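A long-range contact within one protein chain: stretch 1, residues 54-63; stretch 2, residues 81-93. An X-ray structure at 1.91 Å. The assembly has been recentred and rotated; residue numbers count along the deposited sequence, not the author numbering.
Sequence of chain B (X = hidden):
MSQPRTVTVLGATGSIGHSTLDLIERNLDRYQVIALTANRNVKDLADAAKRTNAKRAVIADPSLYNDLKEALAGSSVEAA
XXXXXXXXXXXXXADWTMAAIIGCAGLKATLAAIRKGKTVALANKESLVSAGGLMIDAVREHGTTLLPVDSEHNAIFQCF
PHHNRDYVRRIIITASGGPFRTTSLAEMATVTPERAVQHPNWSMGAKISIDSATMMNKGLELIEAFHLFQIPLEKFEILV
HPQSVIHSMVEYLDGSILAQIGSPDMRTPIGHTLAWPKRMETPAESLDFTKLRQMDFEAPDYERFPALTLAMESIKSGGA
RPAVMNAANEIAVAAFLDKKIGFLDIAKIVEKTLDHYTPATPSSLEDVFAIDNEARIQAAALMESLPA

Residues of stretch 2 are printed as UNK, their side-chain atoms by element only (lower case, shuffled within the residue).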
ATOM      1  N   ALA B  54     -16.667 -30.962 -11.080  1.00 24.14           N
ATOM      2  CA  ALA B  54     -16.440 -31.118  -9.648  1.00 24.92           C
ATOM      3  C   ALA B  54     -16.644 -32.568  -9.239  1.00 24.93           C
ATOM      4  O   ALA B  54     -17.426 -33.292  -9.856  1.00 24.62           O
ATOM      5  CB  ALA B  54     -17.386 -30.214  -8.866  1.00 23.29           C
ATOM      6  N   LYS B  55     -15.939 -32.991  -8.195  1.00 24.81           N
ATOM      7  CA  LYS B  55     -16.059 -34.360  -7.719  1.00 24.61           C
ATOM      8  C   LYS B  55     -17.333 -34.542  -6.908  1.00 22.16           C
ATOM      9  O   LYS B  55     -17.933 -35.612  -6.908  1.00 23.20           O
ATOM     10  CB  LYS B  55     -14.844 -34.738  -6.869  1.00 27.57           C
ATOM     11  CG  LYS B  55     -14.894 -36.164  -6.348  1.00 32.33           C
ATOM     12  CD  LYS B  55     -13.666 -36.510  -5.527  1.00 37.01           C
ATOM     13  CE  LYS B  55     -13.773 -37.917  -4.956  1.00 38.47           C
ATOM     14  NZ  LYS B  55     -12.595 -38.267  -4.114  1.00 41.55           N
ATOM     15  N   ARG B  56     -17.756 -33.488  -6.225  1.00 20.15           N
ATOM     16  CA  ARG B  56     -18.959 -33.577  -5.412  1.00 18.74           C
ATOM     17  C   ARG B  56     -19.655 -32.235  -5.267  1.00 17.39           C
ATOM     18  O   ARG B  56     -19.006 -31.192  -5.236  1.00 17.27           O
ATOM     19  CB  ARG B  56     -18.600 -34.117  -4.025  1.00 19.74           C
ATOM     20  CG  ARG B  56     -19.790 -34.284  -3.091  1.00 19.47           C
ATOM     21  CD  ARG B  56     -19.337 -34.807  -1.739  1.00 20.09           C
ATOM     22  NE  ARG B  56     -18.559 -36.034  -1.871  1.00 17.94           N
ATOM     23  CZ  ARG B  56     -17.978 -36.664  -0.856  1.00 20.53           C
ATOM     24  NH1 ARG B  56     -18.089 -36.185   0.377  1.00 17.80           N
ATOM     25  NH2 ARG B  56     -17.275 -37.768  -1.078  1.00 20.82           N
ATOM     26  N   ALA B  57     -20.980 -32.276  -5.185  1.00 16.90           N
ATOM     27  CA  ALA B  57     -21.796 -31.082  -5.009  1.00 16.75           C
ATOM     28  C   ALA B  57     -22.693 -31.335  -3.806  1.00 18.93           C
ATOM     29  O   ALA B  57     -23.345 -32.374  -3.713  1.00 17.63           O
ATOM     30  CB  ALA B  57     -22.640 -30.828  -6.249  1.00 19.65           C
ATOM     31  N   VAL B  58     -22.730 -30.386  -2.881  1.00 18.90           N
ATOM     32  CA  VAL B  58     -23.545 -30.559  -1.693  1.00 17.56           C
ATOM     33  C   VAL B  58     -24.571 -29.459  -1.528  1.00 19.22           C
ATOM     34  O   VAL B  58     -24.243 -28.274  -1.566  1.00 18.09           O
ATOM     35  CB  VAL B  58     -22.674 -30.600  -0.422  1.00 16.35           C
ATOM     36  CG1 VAL B  58     -23.527 -30.960   0.785  1.00 17.78           C
ATOM     37  CG2 VAL B  58     -21.549 -31.602  -0.591  1.00 17.06           C
ATOM     38  N   ILE B  59     -25.827 -29.859  -1.361  1.00 19.62           N
ATOM     39  CA  ILE B  59     -26.889 -28.895  -1.139  1.00 20.46           C
ATOM     40  C   ILE B  59     -27.172 -28.974   0.364  1.00 21.23           C
ATOM     41  O   ILE B  59     -27.459 -30.042   0.898  1.00 22.14           O
ATOM     42  CB  ILE B  59     -28.147 -29.241  -1.980  1.00 20.71           C
ATOM     43  CG1 ILE B  59     -29.142 -28.081  -1.922  1.00 19.20           C
ATOM     44  CG2 ILE B  59     -28.774 -30.544  -1.498  1.00 20.80           C
ATOM     45  CD1 ILE B  59     -28.633 -26.820  -2.580  1.00 17.97           C
ATOM     46  N   ALA B  60     -27.053 -27.842   1.047  1.00 21.58           N
ATOM     47  CA  ALA B  60     -27.254 -27.783   2.491  1.00 22.93           C
ATOM     48  C   ALA B  60     -28.609 -28.297   2.960  1.00 24.51           C
ATOM     49  O   ALA B  60     -28.700 -29.034   3.940  1.00 23.40           O
ATOM     50  CB  ALA B  60     -27.046 -26.354   2.981  1.00 20.77           C
ATOM     51  N   ASP B  61     -29.660 -27.895   2.260  1.00 26.01           N
ATOM     52  CA  ASP B  61     -31.014 -28.292   2.612  1.00 28.15           C
ATOM     53  C   ASP B  61     -31.280 -29.758   2.263  1.00 27.35           C
ATOM     54  O   ASP B  61     -31.340 -30.124   1.089  1.00 26.71           O
ATOM     55  CB  ASP B  61     -32.005 -27.388   1.879  1.00 31.80           C
ATOM     56  CG  ASP B  61     -33.378 -27.414   2.498  1.00 35.99           C
ATOM     57  OD1 ASP B  61     -33.954 -28.517   2.602  1.00 37.65           O
ATOM     58  OD2 ASP B  61     -33.877 -26.332   2.881  1.00 37.88           O
ATOM     59  N   PRO B  62     -31.450 -30.618   3.282  1.00 27.47           N
ATOM     60  CA  PRO B  62     -31.705 -32.040   3.027  1.00 27.48           C
ATOM     61  C   PRO B  62     -32.936 -32.250   2.156  1.00 27.28           C
ATOM     62  O   PRO B  62     -33.013 -33.209   1.391  1.00 27.80           O
ATOM     63  CB  PRO B  62     -31.894 -32.616   4.430  1.00 27.42           C
ATOM     64  CG  PRO B  62     -31.057 -31.720   5.279  1.00 28.36           C
ATOM     65  CD  PRO B  62     -31.389 -30.353   4.728  1.00 26.80           C
ATOM     66  N   SER B  63     -33.895 -31.339   2.278  1.00 28.32           N
ATOM     67  CA  SER B  63     -35.144 -31.410   1.526  1.00 28.91           C
ATOM     68  C   SER B  63     -34.923 -31.322   0.020  1.00 28.56           C
ATOM     69  O   SER B  63     -35.781 -31.722  -0.764  1.00 28.25           O
ATOM     70  CB  SER B  63     -36.080 -30.274   1.956  1.00 31.17           C
ATOM     71  OG  SER B  63     -36.147 -30.161   3.370  1.00 33.74           O
ATOM     72  N   UNK B  81     -26.157 -34.040   0.527  1.00 20.62           N
ATOM     73  CA  UNK B  81     -26.992 -33.009   1.133  1.00 21.73           C
ATOM     74  C   UNK B  81     -26.963 -33.084   2.652  1.00 21.26           C
ATOM     75  O   UNK B  81     -26.584 -34.106   3.225  1.00 21.20           O
ATOM     76  c   UNK B  81     -28.432 -33.149   0.634  1.00 22.41           C
ATOM     77  N   UNK B  82     -27.364 -31.995   3.302  1.00 21.45           N
ATOM     78  CA  UNK B  82     -27.389 -31.970   4.755  1.00 20.45           C
ATOM     79  C   UNK B  82     -26.185 -31.295   5.379  1.00 21.29           C
ATOM     80  O   UNK B  82     -25.141 -31.151   4.740  1.00 20.60           O
ATOM     81  N   UNK B  83     -26.334 -30.896   6.640  1.00 20.65           N
ATOM     82  CA  UNK B  83     -25.272 -30.223   7.377  1.00 19.63           C
ATOM     83  C   UNK B  83     -23.982 -31.034   7.468  1.00 20.52           C
ATOM     84  O   UNK B  83     -22.889 -30.504   7.232  1.00 18.67           O
ATOM     85  c   UNK B  83     -25.760 -29.867   8.781  1.00 20.70           C
ATOM     86  N   UNK B  84     -24.094 -32.314   7.815  1.00 19.24           N
ATOM     87  CA  UNK B  84     -22.898 -33.144   7.932  1.00 20.42           C
ATOM     88  C   UNK B  84     -22.151 -33.235   6.603  1.00 18.45           C
ATOM     89  O   UNK B  84     -20.920 -33.235   6.570  1.00 16.55           O
ATOM     90  c   UNK B  84     -23.252 -34.558   8.411  1.00 22.30           C
ATOM     91  o   UNK B  84     -24.769 -35.426  10.029  1.00 32.12           O
ATOM     92  o   UNK B  84     -23.506 -33.732  10.634  1.00 25.66           O
ATOM     93  c   UNK B  84     -23.890 -34.568   9.788  1.00 27.74           C
ATOM     94  N   UNK B  85     -22.903 -33.315   5.510  1.00 17.94           N
ATOM     95  CA  UNK B  85     -22.314 -33.419   4.177  1.00 17.45           C
ATOM     96  C   UNK B  85     -21.417 -32.220   3.886  1.00 17.09           C
ATOM     97  O   UNK B  85     -20.393 -32.350   3.207  1.00 16.65           O
ATOM     98  c   UNK B  85     -23.413 -33.524   3.123  1.00 16.03           C
ATOM     99  N   UNK B  86     -21.806 -31.055   4.395  1.00 14.32           N
ATOM    100  CA  UNK B  86     -21.024 -29.838   4.196  1.00 15.43           C
ATOM    101  C   UNK B  86     -19.671 -29.995   4.871  1.00 14.43           C
ATOM    102  O   UNK B  86     -18.635 -29.647   4.302  1.00 15.71           O
ATOM    103  c   UNK B  86     -21.746 -28.625   4.794  1.00 14.12           C
ATOM    104  c   UNK B  86     -23.614 -26.991   4.957  1.00 13.37           C
ATOM    105  c   UNK B  86     -22.807 -27.742   2.695  1.00 15.63           C
ATOM    106  c   UNK B  86     -23.052 -28.161   4.148  1.00 15.64           C
ATOM    107  N   UNK B  87     -19.682 -30.512   6.091  1.00 14.33           N
ATOM    108  CA  UNK B  87     -18.442 -30.711   6.818  1.00 14.61           C
ATOM    109  C   UNK B  87     -17.568 -31.714   6.079  1.00 15.35           C
ATOM    110  O   UNK B  87     -16.368 -31.504   5.922  1.00 16.53           O
ATOM    111  c   UNK B  87     -17.398 -31.568   8.940  1.00 15.19           C
ATOM    112  c   UNK B  87     -18.712 -31.213   8.251  1.00 16.52           C
ATOM    113  c   UNK B  87     -19.443 -30.134   9.039  1.00 16.44           C
ATOM    114  N   UNK B  88     -18.171 -32.801   5.610  1.00 15.42           N
ATOM    115  CA  UNK B  88     -17.415 -33.815   4.886  1.00 17.18           C
ATOM    116  C   UNK B  88     -16.797 -33.233   3.623  1.00 15.61           C
ATOM    117  O   UNK B  88     -15.639 -33.506   3.310  1.00 16.17           O
ATOM    118  o   UNK B  88     -20.850 -36.902   6.027  1.00 33.58           O
ATOM    119  o   UNK B  88     -19.427 -37.742   4.577  1.00 32.65           O
ATOM    120  c   UNK B  88     -18.313 -35.005   4.543  1.00 20.13           C
ATOM    121  c   UNK B  88     -18.763 -35.788   5.769  1.00 26.41           C
ATOM    122  c   UNK B  88     -19.750 -36.889   5.433  1.00 31.30           C
ATOM    123  N   UNK B  89     -17.561 -32.422   2.897  1.00 15.90           N
ATOM    124  CA  UNK B  89     -17.036 -31.801   1.685  1.00 15.23           C
ATOM    125  C   UNK B  89     -15.804 -30.965   2.031  1.00 15.36           C
ATOM    126  O   UNK B  89     -14.803 -30.986   1.315  1.00 15.55           O
ATOM    127  c   UNK B  89     -18.098 -30.918   1.042  1.00 15.30           C
ATOM    128  N   UNK B  90     -15.885 -30.240   3.143  1.00 14.44           N
ATOM    129  CA  UNK B  90     -14.794 -29.384   3.595  1.00 13.61           C
ATOM    130  C   UNK B  90     -13.564 -30.186   4.006  1.00 13.32           C
ATOM    131  O   UNK B  90     -12.466 -29.641   4.125  1.00 11.52           O
ATOM    132  c   UNK B  90     -15.265 -28.517   4.767  1.00 12.18           C
ATOM    133  N   UNK B  91     -13.754 -31.482   4.221  1.00 15.11           N
ATOM    134  CA  UNK B  91     -12.664 -32.355   4.633  1.00 15.76           C
ATOM    135  C   UNK B  91     -12.146 -33.219   3.489  1.00 17.24           C
ATOM    136  O   UNK B  91     -11.321 -34.100   3.706  1.00 15.94           O
ATOM    137  s   UNK B  91     -14.165 -33.586   8.327  1.00 22.61           S
ATOM    138  c   UNK B  91     -12.698 -34.419   8.916  1.00 19.37           C
ATOM    139  c   UNK B  91     -13.462 -32.506   7.062  1.00 17.75           C
ATOM    140  c   UNK B  91     -13.131 -33.255   5.782  1.00 18.03           C
ATOM    141  N   UNK B  92     -12.622 -32.969   2.270  1.00 17.56           N
ATOM    142  CA  UNK B  92     -12.185 -33.762   1.129  1.00 17.24           C
ATOM    143  C   UNK B  92     -10.724 -33.542   0.731  1.00 18.34           C
ATOM    144  O   UNK B  92     -10.195 -34.259  -0.117  1.00 20.14           O
ATOM    145  c   UNK B  92     -14.501 -34.157   0.147  1.00 17.86           C
ATOM    146  c   UNK B  92     -14.930 -35.304  -2.351  1.00 20.11           C
ATOM    147  s   UNK B  92     -15.594 -33.998  -1.273  1.00 18.08           S
ATOM    148  c   UNK B  92     -13.121 -33.535  -0.062  1.00 18.76           C
ATOM    149  N   UNK B  93     -10.073 -32.551   1.336  1.00 17.03           N
ATOM    150  CA  UNK B  93      -8.663 -32.322   1.057  1.00 17.41           C
ATOM    151  C   UNK B  93      -8.203 -31.226   0.110  1.00 15.63           C
ATOM    152  O   UNK B  93      -7.025 -31.190  -0.249  1.00 15.91           O
TER
HETATM  153  O   HOH W   1     -20.182 -34.405   1.316  1.00 21.31           O

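Position 81 has one side-chain carbon. It lies 3.4 Å from Ile 59 CG2, and the CA of 81 is 3.0 Å from Ile 59 O, a CA-H...O contact. A lone CB means Ala 81. It pairs with Ile 59 in a parallel bridge, their CA atoms 4.7 Å apart.

Position 82 has no side-chain atom. Its CA lies 3.7 Å from Pro 62 CG. Its N donates to Ile 59 O at 3.1 Å and weakly to Ala 60 O at 3.3 Å. It is Gly 82, the N-cap residue of the helix. At its backbone angles a CB would be jammed against the carbonyl O of the residue before.

Position 83 has one carbon, pointing away from stretch 1: Ala 83.

Position 84 has two carbons, the second carrying two oxygens, and touches nothing on stretch 1: Asp 84.

Position 85 has one carbon, directed toward the strand and 3.5 Å from Val 58 CG1: Ala 85.

Position 86 has four carbons, forked at the second. The fork ends reach Val 58 and Ala 60. That pattern is Leu 86. Its CD2 is 3.8 Å from Val 58 CG1, and its CD1 is 4.0 Å from Ala 60 CB.

Position 87 has one carbon carrying two more and lies out of reach: Val 87.

Position 88 has three carbons, the third carrying two oxygens. Its CB sits 4.3 Å from Arg 56 NH1, at the edge of the guanidinium. It is Glu 88.

Position 89 has one carbon, 3.9 Å from Val 58 CG2: Ala 89.

Position 90 also has one carbon, but out of reach: Ala 90.

Position 91 has an unbranched chain of two carbons, sulfur and carbon, with no contact: Met 91.

Position 92 has the same chain, now toward stretch 1. The sulfur lies over one face of the Arg 56 guanidinium, and the terminal carbon is by Lys 55. It is Met 92. Its SD is 3.6 Å from Arg 56 CZ, and its CE is 3.6 Å from Lys 55 CD.

Position 93 has no side chain and no contact: Gly 93.

The contact is anchored at one end by the bridge and the Gly 82 N bonds. The helix then runs back along the strand, at 148° between directions. Small Ala 85 and Ala 89 meet Val 58, and Leu 86 joins them. At the far end Met 92 covers Lys 55 and Arg 56. Water 1 links Arg 56 NH1 (2.9 Å) to Ala 85 O (2.8 Å). In all, 560 Å² is buried, both sides summed.

Stretch 2 81-93: AGADALVEAAMMG
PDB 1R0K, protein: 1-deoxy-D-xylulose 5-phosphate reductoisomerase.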